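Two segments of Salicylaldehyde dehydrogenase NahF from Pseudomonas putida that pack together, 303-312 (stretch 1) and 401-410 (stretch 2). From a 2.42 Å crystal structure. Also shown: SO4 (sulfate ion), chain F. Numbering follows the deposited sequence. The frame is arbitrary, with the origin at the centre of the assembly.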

# COMPACT_ATOMS: atom_id res chain seq x y z
N SER A 303 -10.61 16.61 -13.34
CA SER A 303 -11.41 17.39 -14.29
C SER A 303 -12.28 16.44 -15.08
O SER A 303 -11.85 15.33 -15.40
N THR A 304 -13.50 16.86 -15.38
CA THR A 304 -14.42 16.03 -16.14
C THR A 304 -13.88 15.84 -17.55
O THR A 304 -13.93 16.76 -18.37
N GLU A 305 -13.35 14.65 -17.84
CA GLU A 305 -12.75 14.39 -19.14
C GLU A 305 -13.69 13.63 -20.08
O GLU A 305 -13.48 13.58 -21.28
N ARG A 306 -14.74 13.04 -19.51
CA ARG A 306 -15.75 12.36 -20.30
C ARG A 306 -17.14 12.81 -19.89
O ARG A 306 -17.41 13.05 -18.70
N LEU A 307 -18.03 12.92 -20.87
CA LEU A 307 -19.45 13.07 -20.61
C LEU A 307 -20.15 11.88 -21.24
O LEU A 307 -20.42 11.89 -22.45
N VAL A 308 -20.41 10.83 -20.47
CA VAL A 308 -21.16 9.69 -21.02
C VAL A 308 -22.67 9.93 -20.88
O VAL A 308 -23.23 9.95 -19.78
N VAL A 309 -23.32 10.17 -22.02
CA VAL A 309 -24.71 10.58 -22.03
C VAL A 309 -25.60 9.60 -22.79
O VAL A 309 -25.19 9.03 -23.81
N ASP A 310 -26.82 9.40 -22.30
CA ASP A 310 -27.75 8.52 -22.98
C ASP A 310 -28.19 9.16 -24.29
O ASP A 310 -28.48 10.35 -24.34
N GLU A 311 -28.24 8.35 -25.34
CA GLU A 311 -28.60 8.84 -26.67
C GLU A 311 -29.93 9.58 -26.68
O GLU A 311 -30.08 10.56 -27.41
N LYS A 312 -30.89 9.12 -25.88
CA LYS A 312 -32.22 9.72 -25.85
C LYS A 312 -32.16 11.20 -25.47
O LYS A 312 -33.08 11.96 -25.74
N ILE A 401 -10.43 20.99 -22.71
CA ILE A 401 -11.09 20.17 -23.71
C ILE A 401 -11.74 18.99 -23.00
O ILE A 401 -11.25 18.55 -21.96
N THR A 402 -12.85 18.50 -23.53
CA THR A 402 -13.55 17.36 -22.96
C THR A 402 -14.36 16.63 -24.04
O THR A 402 -14.70 17.21 -25.07
N VAL A 403 -14.64 15.34 -23.80
CA VAL A 403 -15.28 14.51 -24.82
C VAL A 403 -16.65 13.95 -24.41
O VAL A 403 -16.89 13.64 -23.24
N VAL A 404 -17.54 13.83 -25.39
CA VAL A 404 -18.85 13.25 -25.19
C VAL A 404 -18.91 11.85 -25.79
O VAL A 404 -18.69 11.67 -26.98
N ILE A 405 -19.21 10.86 -24.94
CA ILE A 405 -19.46 9.51 -25.43
C ILE A 405 -20.93 9.19 -25.23
O ILE A 405 -21.44 9.23 -24.11
N ARG A 406 -21.62 8.90 -26.32
CA ARG A 406 -23.04 8.58 -26.25
C ARG A 406 -23.22 7.10 -25.99
O ARG A 406 -22.40 6.28 -26.41
N CYS A 407 -24.29 6.75 -25.28
CA CYS A 407 -24.56 5.36 -24.94
C CYS A 407 -26.05 5.09 -24.88
O CYS A 407 -26.86 6.02 -24.83
N LYS A 408 -26.40 3.81 -24.90
CA LYS A 408 -27.79 3.40 -24.78
C LYS A 408 -27.99 2.52 -23.56
O LYS A 408 -27.60 1.35 -23.54
N GLY A 409 -28.58 3.09 -22.52
CA GLY A 409 -28.99 2.30 -21.38
C GLY A 409 -28.05 2.33 -20.20
O GLY A 409 -26.87 2.69 -20.32
N GLU A 410 -28.58 1.93 -19.05
CA GLU A 410 -27.86 1.95 -17.79
C GLU A 410 -26.66 1.01 -17.81
O GLU A 410 -25.58 1.35 -17.31

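The most distinctive feature of this contact is Asp-310, whose carboxylate ties the end of one strand to the turn that follows the other. Asp-310 is t (chi1 -160°); Asp-310 OD2 accepts a hydrogen bond from Gly-409 N at 2.9 Å, while Asp-310 OD1 accepts the capping bond from Lys-312 N at 3.3 Å and forms a salt bridge with Lys-312 NZ at 3.1 Å. One side chain thus serves both the start of its own helix and the opposite stretch. The backbone angles of Gly-409 (99/162) would jam a CB against the carbonyl O of Lys-408, which by itself calls for glycine; a CB would also clash with the sulfate. The ion, probably from the crystallisation liquor, accepts a weak hydrogen bond through O3 from Glu-410 N at 3.2 Å.

Between these strands, paired in parallel, side chains alternate between the two faces of the sheet. Leu-307 (m, m), Val-404 (t), Val-309 (m) and Arg-406 (m) share one face. Here Val-309 CG2 packs 3.7 Å from Val-404 CG1 and 4.0 Å from Arg-406 CG, so the aliphatic part of the arginine extends the apolar surface. Its charged end meets Glu-311 in a salt bridge, with Arg-406 NH2 and Glu-311 OE2 3.5 Å apart; the hydrogen bond within it is weak, although OE2 lies near the guanidinium plane.

On the other face lie Arg-306, Val-403, Val-308, Ile-405, Asp-310 and Cys-407. Ile-405 (m, t) places CD1 over one face of the Arg-306 guanidinium, 3.7 Å from Arg-306 NE, while Val-308 CG1 lies 4.3 Å from Ile-405 CB. Cys-407 is p and largely covered.

Near the beginning of the pairing, Thr-402 (t) points toward stretch 1. Thr-402 OG1 donates to Thr-304 O at 2.7 Å and lies 3.4 Å from Leu-307 CD2, so the hydroxyl satisfies a backbone carbonyl while packing against the leucine.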

# COMPACT_ATOMS: atom_id res chain seq x y z
CB SER A 303 -10.54 18.17 -15.27
OG SER A 303 -9.98 19.32 -14.67
CB THR A 304 -15.79 16.70 -16.21
OG1 THR A 304 -16.18 17.12 -14.90
CG2 THR A 304 -16.81 15.72 -16.76
CB GLU A 305 -11.44 13.63 -18.99
CG GLU A 305 -10.39 14.36 -18.17
CD GLU A 305 -9.04 14.44 -18.87
OE1 GLU A 305 -8.91 13.87 -19.97
OE2 GLU A 305 -8.12 15.08 -18.31
CB ARG A 306 -15.68 10.85 -20.09
CG ARG A 306 -14.57 10.13 -20.83
CD ARG A 306 -14.32 8.79 -20.17
NE ARG A 306 -13.74 7.80 -21.06
CZ ARG A 306 -13.84 6.49 -20.87
NH1 ARG A 306 -14.49 6.01 -19.82
NH2 ARG A 306 -13.28 5.65 -21.74
CB LEU A 307 -19.97 14.37 -21.23
CG LEU A 307 -19.63 15.75 -20.66
CD1 LEU A 307 -19.99 15.82 -19.19
CD2 LEU A 307 -18.16 16.12 -20.86
CB VAL A 308 -20.68 8.28 -20.50
CG1 VAL A 308 -19.16 8.22 -20.48
CG2 VAL A 308 -21.21 7.96 -19.14
CB VAL A 309 -24.87 12.00 -22.63
CG1 VAL A 309 -24.10 13.01 -21.82
CG2 VAL A 309 -24.37 12.01 -24.05
CB ASP A 310 -28.95 8.21 -22.09
CG ASP A 310 -29.68 6.97 -22.52
OD1 ASP A 310 -30.59 7.07 -23.36
OD2 ASP A 310 -29.35 5.87 -22.01
CB GLU A 311 -28.65 7.69 -27.68
CG GLU A 311 -27.36 7.47 -28.46
CD GLU A 311 -27.10 8.55 -29.50
OE1 GLU A 311 -25.97 8.61 -30.02
OE2 GLU A 311 -28.03 9.34 -29.81
CB LYS A 312 -33.13 8.99 -24.85
CG LYS A 312 -33.35 7.51 -25.13
CD LYS A 312 -34.44 6.95 -24.22
CE LYS A 312 -34.26 5.45 -24.00
NZ LYS A 312 -32.97 5.13 -23.32
CB ILE A 401 -10.10 19.68 -24.80
CG1 ILE A 401 -10.82 18.91 -25.90
CG2 ILE A 401 -8.99 18.85 -24.18
CD1 ILE A 401 -9.92 18.43 -27.02
CB THR A 402 -14.44 17.79 -21.77
OG1 THR A 402 -14.77 16.65 -20.98
CG2 THR A 402 -15.72 18.47 -22.27
CB VAL A 403 -14.38 13.33 -25.26
CG1 VAL A 403 -13.04 13.86 -25.75
CG2 VAL A 403 -14.18 12.35 -24.12
CB VAL A 404 -19.96 14.10 -25.83
CG1 VAL A 404 -21.32 13.63 -25.37
CG2 VAL A 404 -19.77 15.57 -25.49
CB ILE A 405 -18.62 8.47 -24.70
CG1 ILE A 405 -17.15 8.88 -24.70
CG2 ILE A 405 -18.80 7.11 -25.36
CD1 ILE A 405 -16.30 8.12 -23.70
CB ARG A 406 -23.74 8.99 -27.55
CG ARG A 406 -23.81 10.49 -27.75
CD ARG A 406 -23.98 10.86 -29.21
NE ARG A 406 -24.05 12.31 -29.39
CZ ARG A 406 -25.15 12.97 -29.72
NH1 ARG A 406 -25.11 14.29 -29.86
NH2 ARG A 406 -26.29 12.32 -29.94
CB CYS A 407 -23.93 5.00 -23.59
SG CYS A 407 -24.71 5.79 -22.16
CB LYS A 408 -28.24 2.65 -26.04
CG LYS A 408 -28.57 3.57 -27.21
CD LYS A 408 -28.13 2.98 -28.54
CE LYS A 408 -28.39 3.95 -29.69
NZ LYS A 408 -27.94 3.41 -31.01
CB GLU A 410 -28.82 1.56 -16.68
CG GLU A 410 -28.18 1.14 -15.38
CD GLU A 410 -29.21 0.70 -14.37
OE1 GLU A 410 -28.82 0.24 -13.28
OE2 GLU A 410 -30.41 0.81 -14.68
S SO4 F . -30.91 -0.70 -19.74
O1 SO4 F . -31.07 -1.03 -18.32
O2 SO4 F . -31.73 -1.62 -20.52
O3 SO4 F . -31.37 0.67 -19.98
O4 SO4 F . -29.51 -0.85 -20.11